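PDB 3DWC: metallocarboxypeptidase from Trypanosoma cruzi, which probably removes single amino acids of broad type, other than proline, from the C-terminal ends of peptides as a metal-dependent M32 family carboxypeptidase. Local coordinates for residues B[101-105]-B[138-142]; B[112-116]-B[407-413]; B[135-139]-B[412-417]; B[153-158]-B[369-374]. Residues are numbered along the deposited sequence.

Contact 1. Residues B[101-105]-B[138-142]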
# COMPACT_ATOMS: atom_id res chain seq x y z
N PHE B 101 -25.83 -18.36 0.94
CA PHE B 101 -26.05 -17.52 -0.24
C PHE B 101 -24.79 -16.76 -0.62
O PHE B 101 -24.40 -16.74 -1.78
CB PHE B 101 -27.18 -16.52 0.01
CG PHE B 101 -27.51 -15.69 -1.18
CD1 PHE B 101 -28.52 -16.06 -2.04
CD2 PHE B 101 -26.78 -14.54 -1.46
CE1 PHE B 101 -28.82 -15.30 -3.15
CE2 PHE B 101 -27.07 -13.78 -2.58
CZ PHE B 101 -28.10 -14.17 -3.41
N VAL B 102 -24.16 -16.13 0.37
CA VAL B 102 -22.96 -15.33 0.17
C VAL B 102 -21.84 -16.11 -0.55
O VAL B 102 -21.33 -15.64 -1.56
CB VAL B 102 -22.45 -14.72 1.51
CG1 VAL B 102 -21.02 -14.21 1.39
CG2 VAL B 102 -23.37 -13.62 1.96
N GLU B 103 -21.49 -17.30 -0.05
CA GLU B 103 -20.45 -18.13 -0.69
C GLU B 103 -20.85 -18.57 -2.09
O GLU B 103 -20.01 -18.61 -2.99
CB GLU B 103 -20.10 -19.36 0.18
CG GLU B 103 -18.74 -19.24 0.88
CD GLU B 103 -17.56 -19.48 -0.07
OE1 GLU B 103 -16.95 -18.49 -0.54
OE2 GLU B 103 -17.24 -20.65 -0.35
N ARG B 104 -22.12 -18.90 -2.26
CA ARG B 104 -22.65 -19.24 -3.59
C ARG B 104 -22.54 -18.07 -4.57
O ARG B 104 -22.19 -18.26 -5.74
CB ARG B 104 -24.12 -19.65 -3.47
CG ARG B 104 -24.65 -20.37 -4.71
CD ARG B 104 -26.15 -20.16 -4.89
NE ARG B 104 -26.92 -20.20 -3.65
CZ ARG B 104 -28.24 -20.08 -3.59
NH1 ARG B 104 -28.95 -19.94 -4.71
NH2 ARG B 104 -28.87 -20.13 -2.42
N LYS B 105 -22.87 -16.86 -4.11
CA LYS B 105 -22.79 -15.69 -4.97
C LYS B 105 -21.34 -15.51 -5.38
O LYS B 105 -21.04 -15.39 -6.57
CB LYS B 105 -23.30 -14.42 -4.27
CG LYS B 105 -23.13 -13.16 -5.13
CD LYS B 105 -23.91 -11.96 -4.60
CE LYS B 105 -23.82 -10.78 -5.59
NZ LYS B 105 -24.39 -9.54 -5.01
N LEU B 138 -29.99 -15.56 -9.25
CA LEU B 138 -29.31 -15.17 -8.01
C LEU B 138 -29.72 -13.75 -7.54
O LEU B 138 -30.00 -13.53 -6.35
CB LEU B 138 -27.79 -15.23 -8.20
CG LEU B 138 -26.85 -15.34 -7.00
CD1 LEU B 138 -26.65 -13.99 -6.33
CD2 LEU B 138 -27.32 -16.36 -5.99
N PHE B 139 -29.75 -12.81 -8.50
CA PHE B 139 -30.15 -11.41 -8.23
C PHE B 139 -31.57 -11.32 -7.75
O PHE B 139 -31.86 -10.56 -6.81
CB PHE B 139 -30.05 -10.55 -9.50
CG PHE B 139 -28.66 -10.34 -10.01
CD1 PHE B 139 -28.44 -10.26 -11.37
CD2 PHE B 139 -27.58 -10.18 -9.14
CE1 PHE B 139 -27.17 -10.05 -11.86
CE2 PHE B 139 -26.32 -9.96 -9.63
CZ PHE B 139 -26.11 -9.91 -10.98
N ARG B 140 -32.46 -12.08 -8.40
CA ARG B 140 -33.86 -12.15 -7.98
C ARG B 140 -33.97 -12.69 -6.57
O ARG B 140 -34.82 -12.25 -5.78
CB ARG B 140 -34.68 -13.04 -8.91
CG ARG B 140 -34.93 -12.49 -10.31
CD ARG B 140 -35.49 -13.59 -11.23
NE ARG B 140 -35.68 -13.14 -12.61
CZ ARG B 140 -36.05 -13.93 -13.62
NH1 ARG B 140 -36.21 -13.42 -14.84
NH2 ARG B 140 -36.27 -15.22 -13.41
N GLU B 141 -33.12 -13.67 -6.26
CA GLU B 141 -33.08 -14.28 -4.93
C GLU B 141 -32.48 -13.30 -3.94
O GLU B 141 -32.94 -13.19 -2.80
CB GLU B 141 -32.26 -15.57 -4.94
CG GLU B 141 -32.30 -16.33 -3.60
CD GLU B 141 -31.53 -17.64 -3.63
OE1 GLU B 141 -30.72 -17.84 -4.57
OE2 GLU B 141 -31.72 -18.46 -2.70
N GLU B 142 -31.44 -12.61 -4.39
CA GLU B 142 -30.82 -11.56 -3.58
C GLU B 142 -31.83 -10.47 -3.19
O GLU B 142 -31.97 -10.16 -2.01
CB GLU B 142 -29.60 -10.95 -4.28
CG GLU B 142 -28.79 -10.04 -3.35
CD GLU B 142 -27.44 -9.62 -3.91
OE1 GLU B 142 -27.02 -10.16 -4.95
OE2 GLU B 142 -26.79 -8.75 -3.29
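Two successive helices, 99-122 and 125-147, pack here as a nearly antiparallel pair, well away from the cobalt site. Their local axes approach to 11.7 Å at 153° between N-to-C directions, a wide spacing bridged by long side chains. Phe101, chi1 t, reaches across: its CZ lies 3.3 Å from Leu138 CD1 and 3.7 Å from Glu142 CB. The methyl Leu138 CD1 also meets the aliphatic stem of Lys105, 3.8 Å from its CG. With only a short turn between them, the helices form an alpha-hairpin within the mostly helical M32 fold. Two salt bridges flank the apolar centre. On the solvent side Arg104 pairs with Glu141 through two weak hydrogen bonds, Arg104 NH1 to Glu141 OE1 (2.8 Å) and NH2 to OE2 (3.3 Å); the guanidinium also pairs with Glu100. Deeper in, the extended Lys105 places NZ 2.7 Å from Glu142 OE1, while Glu142 OE2 pairs with Arg146 of its own helix. Glu141 OE1 additionally lies at the Phe101 ring edge, 3.5 Å from CE1.

Contact 2. Residues B[112-116]-B[407-413]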
# COMPACT_ATOMS: atom_id res chain seq x y z
N ALA B 112 -18.52 -16.43 -13.17
CA ALA B 112 -19.19 -15.61 -14.17
C ALA B 112 -18.22 -14.65 -14.85
O ALA B 112 -18.33 -14.40 -16.05
CB ALA B 112 -20.35 -14.84 -13.54
N HIS B 113 -17.24 -14.16 -14.09
CA HIS B 113 -16.27 -13.21 -14.61
C HIS B 113 -15.46 -13.76 -15.78
O HIS B 113 -15.44 -13.14 -16.85
CB HIS B 113 -15.33 -12.71 -13.52
CG HIS B 113 -14.33 -11.72 -14.02
ND1 HIS B 113 -14.64 -10.40 -14.26
CD2 HIS B 113 -13.03 -11.87 -14.37
CE1 HIS B 113 -13.56 -9.77 -14.71
NE2 HIS B 113 -12.58 -10.64 -14.79
N GLN B 114 -14.80 -14.90 -15.59
CA GLN B 114 -13.95 -15.50 -16.64
C GLN B 114 -14.76 -15.85 -17.88
O GLN B 114 -14.31 -15.63 -19.01
CB GLN B 114 -13.27 -16.78 -16.16
CG GLN B 114 -12.37 -16.65 -14.96
CD GLN B 114 -12.28 -17.97 -14.21
OE1 GLN B 114 -11.30 -18.72 -14.35
NE2 GLN B 114 -13.32 -18.28 -13.44
N VAL B 115 -15.96 -16.39 -17.66
CA VAL B 115 -16.89 -16.71 -18.74
C VAL B 115 -17.31 -15.47 -19.53
O VAL B 115 -17.28 -15.49 -20.76
CB VAL B 115 -18.16 -17.43 -18.21
CG1 VAL B 115 -18.95 -18.03 -19.38
CG2 VAL B 115 -17.79 -18.51 -17.22
N TRP B 116 -17.68 -14.39 -18.83
CA TRP B 116 -18.01 -13.10 -19.48
C TRP B 116 -16.85 -12.55 -20.30
O TRP B 116 -16.98 -12.29 -21.50
CB TRP B 116 -18.41 -12.04 -18.42
CG TRP B 116 -18.48 -10.63 -18.97
CD1 TRP B 116 -19.52 -10.07 -19.66
CD2 TRP B 116 -17.48 -9.61 -18.88
NE1 TRP B 116 -19.22 -8.78 -20.01
CE2 TRP B 116 -17.97 -8.47 -19.55
CE3 TRP B 116 -16.21 -9.55 -18.29
CZ2 TRP B 116 -17.25 -7.29 -19.63
CZ3 TRP B 116 -15.48 -8.37 -18.40
CH2 TRP B 116 -16.01 -7.25 -19.06
N LEU B 407 -23.05 -7.54 -23.99
CA LEU B 407 -21.87 -8.06 -23.27
C LEU B 407 -20.79 -7.03 -22.90
O LEU B 407 -19.78 -7.39 -22.30
CB LEU B 407 -21.18 -9.17 -24.09
CG LEU B 407 -21.96 -10.43 -24.46
CD1 LEU B 407 -21.06 -11.36 -25.26
CD2 LEU B 407 -22.53 -11.15 -23.22
N GLN B 408 -20.98 -5.76 -23.26
CA GLN B 408 -19.92 -4.78 -23.11
C GLN B 408 -19.54 -4.43 -21.67
O GLN B 408 -18.40 -4.09 -21.43
CB GLN B 408 -20.28 -3.49 -23.85
CG GLN B 408 -21.39 -2.68 -23.21
CD GLN B 408 -21.60 -1.35 -23.88
OE1 GLN B 408 -21.24 -0.28 -23.36
NE2 GLN B 408 -22.20 -1.40 -25.04
N ASP B 409 -20.48 -4.50 -20.72
CA ASP B 409 -20.16 -4.09 -19.34
C ASP B 409 -19.92 -5.29 -18.40
O ASP B 409 -20.67 -6.28 -18.43
CB ASP B 409 -21.26 -3.18 -18.76
CG ASP B 409 -21.22 -1.75 -19.33
OD1 ASP B 409 -22.30 -1.15 -19.48
OD2 ASP B 409 -20.12 -1.21 -19.60
N VAL B 410 -18.90 -5.16 -17.55
CA VAL B 410 -18.54 -6.16 -16.54
C VAL B 410 -19.57 -6.35 -15.41
O VAL B 410 -19.66 -7.42 -14.80
CB VAL B 410 -17.18 -5.76 -15.86
CG1 VAL B 410 -17.36 -4.57 -14.95
CG2 VAL B 410 -16.57 -6.98 -15.11
N HIS B 411 -20.38 -5.32 -15.19
CA HIS B 411 -21.23 -5.18 -14.01
C HIS B 411 -22.00 -6.44 -13.62
O HIS B 411 -21.97 -6.83 -12.46
CB HIS B 411 -22.19 -3.99 -14.22
CG HIS B 411 -21.48 -2.67 -14.26
ND1 HIS B 411 -20.56 -2.34 -15.24
CD2 HIS B 411 -21.52 -1.60 -13.41
CE1 HIS B 411 -20.07 -1.14 -15.00
NE2 HIS B 411 -20.64 -0.67 -13.90
N TRP B 412 -22.68 -7.06 -14.56
CA TRP B 412 -23.51 -8.20 -14.21
C TRP B 412 -22.66 -9.44 -13.82
O TRP B 412 -23.08 -10.24 -12.97
CB TRP B 412 -24.48 -8.54 -15.34
CG TRP B 412 -25.48 -7.46 -15.63
CD1 TRP B 412 -25.74 -6.33 -14.87
CD2 TRP B 412 -26.39 -7.43 -16.73
NE1 TRP B 412 -26.74 -5.60 -15.46
CE2 TRP B 412 -27.16 -6.25 -16.60
CE3 TRP B 412 -26.62 -8.27 -17.83
CZ2 TRP B 412 -28.15 -5.89 -17.52
CZ3 TRP B 412 -27.61 -7.91 -18.75
CH2 TRP B 412 -28.37 -6.74 -18.59
N SER B 413 -21.49 -9.59 -14.43
CA SER B 413 -20.52 -10.62 -14.03
C SER B 413 -20.14 -10.51 -12.57
O SER B 413 -20.05 -11.53 -11.87
CB SER B 413 -19.23 -10.48 -14.84
OG SER B 413 -19.54 -10.60 -16.20
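Trp116, on helix 99-122, dominates this buried contact with the loop 407-413, being the residue of 112-116 most covered by it (118 Å²). The one hydrogen bond between the segments is polar side chain to backbone: the indole NE1 of Trp116 donates to Leu407 O at 2.7 Å, using a carbonyl presented in the ring plane. Asp409 O is also near, 3.3 Å from Trp116 NE1, but its angle is too poor for a second bond. Apolar contacts use the face of the same ring. Val410 CA stands 3.8 Å from the centroid of the six-membered ring, 21° off the normal, a CH-pi contact, and Val410 CB lies 3.7 Å from Trp116 CH2. Closer backbone packing occurs one helical turn earlier, where the CA atoms of His113 and Ser413 come within 5.0 Å; Ala112 CB touches Ser413 O at 3.7 Å, and Val410 CG2 lies at the edge of the His113 ring, 4.0 Å from His113 ND1. Beyond the two segments, Asp409 forms salt bridges with Arg365 and Arg350. The loop thus lies between helix 99-122 and helix 358-374, while helix 125-147 touches both segments through Thr131 on Ala112 and Phe128 on Leu407.

Contact 3. Residues B[135-139]-B[412-417]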
# COMPACT_ATOMS: atom_id res chain seq x y z
N LEU B 135 -27.08 -15.88 -12.90
CA LEU B 135 -26.93 -14.53 -12.32
C LEU B 135 -28.30 -13.92 -12.05
O LEU B 135 -28.63 -13.59 -10.92
CB LEU B 135 -26.12 -13.63 -13.24
CG LEU B 135 -24.64 -14.04 -13.31
CD1 LEU B 135 -23.94 -13.31 -14.43
CD2 LEU B 135 -23.95 -13.79 -11.96
N ILE B 136 -29.11 -13.85 -13.09
CA ILE B 136 -30.44 -13.26 -12.98
C ILE B 136 -31.28 -13.97 -11.92
O ILE B 136 -32.10 -13.33 -11.26
CB ILE B 136 -31.19 -13.23 -14.36
CG1 ILE B 136 -30.43 -12.37 -15.37
CG2 ILE B 136 -32.61 -12.68 -14.21
CD1 ILE B 136 -30.31 -10.90 -14.99
N ALA B 137 -31.11 -15.28 -11.76
CA ALA B 137 -31.86 -16.01 -10.73
C ALA B 137 -31.31 -15.71 -9.34
O ALA B 137 -32.06 -15.63 -8.37
CB ALA B 137 -31.83 -17.51 -11.01
N LEU B 138 -29.99 -15.56 -9.25
CA LEU B 138 -29.31 -15.17 -8.01
C LEU B 138 -29.72 -13.75 -7.54
O LEU B 138 -30.00 -13.53 -6.35
CB LEU B 138 -27.79 -15.23 -8.20
CG LEU B 138 -26.85 -15.34 -7.00
CD1 LEU B 138 -26.65 -13.99 -6.33
CD2 LEU B 138 -27.32 -16.36 -5.99
N PHE B 139 -29.75 -12.81 -8.50
CA PHE B 139 -30.15 -11.41 -8.23
C PHE B 139 -31.57 -11.32 -7.75
O PHE B 139 -31.86 -10.56 -6.81
CB PHE B 139 -30.05 -10.55 -9.50
CG PHE B 139 -28.66 -10.34 -10.01
CD1 PHE B 139 -28.44 -10.26 -11.37
CD2 PHE B 139 -27.58 -10.18 -9.14
CE1 PHE B 139 -27.17 -10.05 -11.86
CE2 PHE B 139 -26.32 -9.96 -9.63
CZ PHE B 139 -26.11 -9.91 -10.98
N TRP B 412 -22.68 -7.06 -14.56
CA TRP B 412 -23.51 -8.20 -14.21
C TRP B 412 -22.66 -9.44 -13.82
O TRP B 412 -23.08 -10.24 -12.97
CB TRP B 412 -24.48 -8.54 -15.34
CG TRP B 412 -25.48 -7.46 -15.63
CD1 TRP B 412 -25.74 -6.33 -14.87
CD2 TRP B 412 -26.39 -7.43 -16.73
NE1 TRP B 412 -26.74 -5.60 -15.46
CE2 TRP B 412 -27.16 -6.25 -16.60
CE3 TRP B 412 -26.62 -8.27 -17.83
CZ2 TRP B 412 -28.15 -5.89 -17.52
CZ3 TRP B 412 -27.61 -7.91 -18.75
CH2 TRP B 412 -28.37 -6.74 -18.59
N SER B 413 -21.49 -9.59 -14.43
CA SER B 413 -20.52 -10.62 -14.03
C SER B 413 -20.14 -10.51 -12.57
O SER B 413 -20.05 -11.53 -11.87
CB SER B 413 -19.23 -10.48 -14.84
OG SER B 413 -19.54 -10.60 -16.20
N GLY B 414 -19.93 -9.27 -12.11
CA GLY B 414 -19.41 -9.02 -10.77
C GLY B 414 -20.53 -8.84 -9.78
O GLY B 414 -20.32 -8.28 -8.70
N GLY B 415 -21.73 -9.27 -10.16
CA GLY B 415 -22.87 -9.25 -9.26
C GLY B 415 -23.33 -7.87 -8.84
O GLY B 415 -23.71 -7.67 -7.68
N MET B 416 -23.31 -6.92 -9.78
CA MET B 416 -23.78 -5.56 -9.56
C MET B 416 -25.03 -5.30 -10.39
O MET B 416 -24.97 -5.07 -11.61
CB MET B 416 -22.68 -4.57 -9.91
CG MET B 416 -21.48 -4.64 -8.95
SD MET B 416 -20.25 -3.40 -9.37
CE MET B 416 -19.36 -4.27 -10.66
N PHE B 417 -26.18 -5.37 -9.71
CA PHE B 417 -27.48 -5.17 -10.30
C PHE B 417 -28.14 -4.09 -9.47
O PHE B 417 -28.08 -4.15 -8.22
CB PHE B 417 -28.29 -6.47 -10.23
CG PHE B 417 -29.03 -6.80 -11.49
CD1 PHE B 417 -28.35 -7.20 -12.61
CD2 PHE B 417 -30.40 -6.69 -11.55
CE1 PHE B 417 -29.03 -7.50 -13.78
CE2 PHE B 417 -31.08 -6.99 -12.71
CZ PHE B 417 -30.39 -7.40 -13.82
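A type I beta turn, Trp412 to Gly415, and the extended residues after it pack against helix 125-147 in a buried aromatic cluster. The turn is closed by Gly415 N to Trp412 O at 3.3 Å, and Gly415 continues with positive phi (65°), a conformation easily adopted without a side chain. Its CA lies 3.5 Å from Phe139 CE2, at the ring edge; an ideal CB there would come about 4.1 Å from the same atom. Trp412 O also borders that edge, 3.6 Å from Phe139 CZ, and sits 3.5 Å from Leu135 CD1. Over the face of Phe139 comes Phe417: the planes are inclined by only 23° with centroids 4.4 Å apart, an offset stack with little overlap, because Phe417 CB itself occupies the position above the ring, 3.8 Å from the Phe139 centroid and 6° off its normal. Ile136 CD1 meets the far end of the second ring, 3.7 Å from Phe417 CZ. Trp412 turns its NE1 to Glu369 of helix 358-374, whose Met373 touches both phenylalanines. This is loop-on-helix packing, a turn and the extended residues after it laid on a helix, within the mostly helical fold of an M32 peptidase.

Contact 4. Residues B[153-158]-B[369-374]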
# COMPACT_ATOMS: atom_id res chain seq x y z
N HIS B 153 -40.12 -4.25 -3.50
CA HIS B 153 -39.83 -4.96 -4.73
C HIS B 153 -38.35 -5.41 -4.71
O HIS B 153 -37.47 -4.63 -4.33
CB HIS B 153 -40.12 -4.02 -5.90
CG HIS B 153 -40.00 -4.67 -7.24
ND1 HIS B 153 -38.88 -5.40 -7.62
CD2 HIS B 153 -40.85 -4.72 -8.29
CE1 HIS B 153 -39.05 -5.86 -8.84
NE2 HIS B 153 -40.24 -5.47 -9.27
N PRO B 154 -38.06 -6.68 -5.03
CA PRO B 154 -36.65 -7.14 -5.04
C PRO B 154 -35.62 -6.17 -5.65
O PRO B 154 -34.56 -5.97 -5.06
CB PRO B 154 -36.70 -8.43 -5.87
CG PRO B 154 -38.19 -8.69 -6.17
CD PRO B 154 -38.99 -7.79 -5.31
N TYR B 155 -35.93 -5.60 -6.81
CA TYR B 155 -35.05 -4.64 -7.48
C TYR B 155 -34.87 -3.38 -6.63
O TYR B 155 -33.78 -2.86 -6.53
CB TYR B 155 -35.58 -4.25 -8.88
CG TYR B 155 -34.59 -3.48 -9.74
CD1 TYR B 155 -33.26 -3.86 -9.85
CD2 TYR B 155 -34.99 -2.37 -10.45
CE1 TYR B 155 -32.36 -3.15 -10.64
CE2 TYR B 155 -34.10 -1.64 -11.24
CZ TYR B 155 -32.79 -2.04 -11.34
OH TYR B 155 -31.92 -1.30 -12.11
N GLU B 156 -35.94 -2.91 -6.01
CA GLU B 156 -35.82 -1.82 -5.06
C GLU B 156 -34.85 -2.15 -3.91
O GLU B 156 -34.05 -1.31 -3.51
CB GLU B 156 -37.19 -1.42 -4.50
CG GLU B 156 -37.10 -0.17 -3.67
CD GLU B 156 -38.45 0.38 -3.29
OE1 GLU B 156 -38.57 0.81 -2.11
OE2 GLU B 156 -39.34 0.44 -4.16
N ALA B 157 -34.94 -3.36 -3.38
CA ALA B 157 -34.02 -3.81 -2.32
C ALA B 157 -32.58 -3.77 -2.81
O ALA B 157 -31.66 -3.45 -2.04
CB ALA B 157 -34.41 -5.23 -1.82
N LEU B 158 -32.38 -4.02 -4.10
CA LEU B 158 -31.05 -4.01 -4.68
C LEU B 158 -30.55 -2.57 -4.96
O LEU B 158 -29.42 -2.22 -4.64
CB LEU B 158 -30.98 -4.88 -5.93
CG LEU B 158 -31.05 -6.41 -5.71
CD1 LEU B 158 -31.34 -7.12 -7.03
CD2 LEU B 158 -29.77 -6.97 -5.09
N GLU B 369 -32.74 -4.21 -16.53
CA GLU B 369 -32.58 -4.71 -15.16
C GLU B 369 -33.91 -4.86 -14.44
O GLU B 369 -34.22 -5.90 -13.84
CB GLU B 369 -31.66 -3.78 -14.35
CG GLU B 369 -30.20 -3.95 -14.70
CD GLU B 369 -29.28 -3.30 -13.69
OE1 GLU B 369 -29.76 -2.57 -12.79
OE2 GLU B 369 -28.06 -3.51 -13.83
N ARG B 370 -34.69 -3.79 -14.49
CA ARG B 370 -36.05 -3.78 -13.95
C ARG B 370 -36.93 -4.89 -14.54
O ARG B 370 -37.64 -5.60 -13.80
CB ARG B 370 -36.68 -2.39 -14.19
CG ARG B 370 -38.06 -2.19 -13.57
CD ARG B 370 -38.78 -1.02 -14.24
NE ARG B 370 -38.89 -1.18 -15.70
CZ ARG B 370 -39.24 -0.22 -16.56
NH1 ARG B 370 -39.55 1.01 -16.14
NH2 ARG B 370 -39.31 -0.48 -17.86
N ASP B 371 -36.87 -5.05 -15.86
CA ASP B 371 -37.72 -6.01 -16.57
C ASP B 371 -37.32 -7.46 -16.29
O ASP B 371 -38.18 -8.34 -16.29
CB ASP B 371 -37.69 -5.75 -18.08
CG ASP B 371 -38.58 -4.57 -18.50
OD1 ASP B 371 -39.34 -4.03 -17.65
OD2 ASP B 371 -38.54 -4.21 -19.71
N LEU B 372 -36.03 -7.72 -16.09
CA LEU B 372 -35.56 -9.08 -15.78
C LEU B 372 -36.02 -9.48 -14.37
O LEU B 372 -36.58 -10.54 -14.15
CB LEU B 372 -34.03 -9.17 -15.90
CG LEU B 372 -33.41 -9.18 -17.30
CD1 LEU B 372 -31.95 -8.80 -17.23
CD2 LEU B 372 -33.58 -10.57 -18.02
N MET B 373 -35.77 -8.60 -13.42
CA MET B 373 -36.18 -8.74 -12.03
C MET B 373 -37.71 -8.97 -11.92
O MET B 373 -38.17 -9.81 -11.13
CB MET B 373 -35.75 -7.44 -11.29
CG MET B 373 -35.07 -7.60 -9.93
SD MET B 373 -33.76 -8.84 -9.70
CE MET B 373 -32.89 -8.79 -11.25
N ASP B 374 -38.47 -8.23 -12.74
CA ASP B 374 -39.95 -8.32 -12.84
C ASP B 374 -40.49 -9.61 -13.42
O ASP B 374 -41.66 -9.92 -13.23
CB ASP B 374 -40.50 -7.21 -13.78
CG ASP B 374 -41.17 -6.07 -13.04
OD1 ASP B 374 -41.29 -6.15 -11.79
OD2 ASP B 374 -41.58 -5.10 -13.72
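Met373 fills the centre of this helix-helix crossing, its CG 3.5 Å from Tyr155 CB and its SD 4.0 Å from Leu158 CD1. Helix 154-162 here meets the C-terminal end of helix 358-374, two elements of the largely helical M32 fold, with local axes 10.1 Å apart and N-to-C directions at 132°. Pro154, in the first turn, adds a looser touch, its CB 4.5 Å from Met373 CG. The Tyr155 ring then lies along the second helix, one face over Arg370 CA, which is 4.3 Å from the ring centroid in a CH-pi contact. From there its hydroxyl extends to the carboxylate of Glu369: Tyr155 OH donates to Glu369 OE1 at 2.6 Å. That carboxylate also receives Gly418 N and Trp412 NE1, binding the 412-418 loop to the same site. At the outer edge His153 is the N-cap of its helix and serves both segments: ND1 of His153 accepts from Tyr155 N at 3.1 Å, while His153 NE2 donates to Asp374 OD1 at 2.8 Å and an almost straight 177°.

How the contacts relate
From the N terminus, contact 1 comes first, closing the short hairpin between helices 99-122 and 125-147. Contacts 2 and 3 then carry these same helices to the loop before helix 421-441, sharing Trp412 and Ser413. Contact 2 crosses both contact 1 and contact 3, their segments alternating. Contact 4 opens after contact 1 has closed; its loop of 210 residues, between helices 154-162 and 358-374, is nested inside contacts 2 and 3. Contacts 1 and 3 share Leu138 and Phe139. Trp412 NE1 to Glu369 OE2 and Arg140 NH1 to Leu372 O (both 3.0 Å) tie the loop and helix 125-147 to helix 358-374; together the contacts join all four helices to the loop.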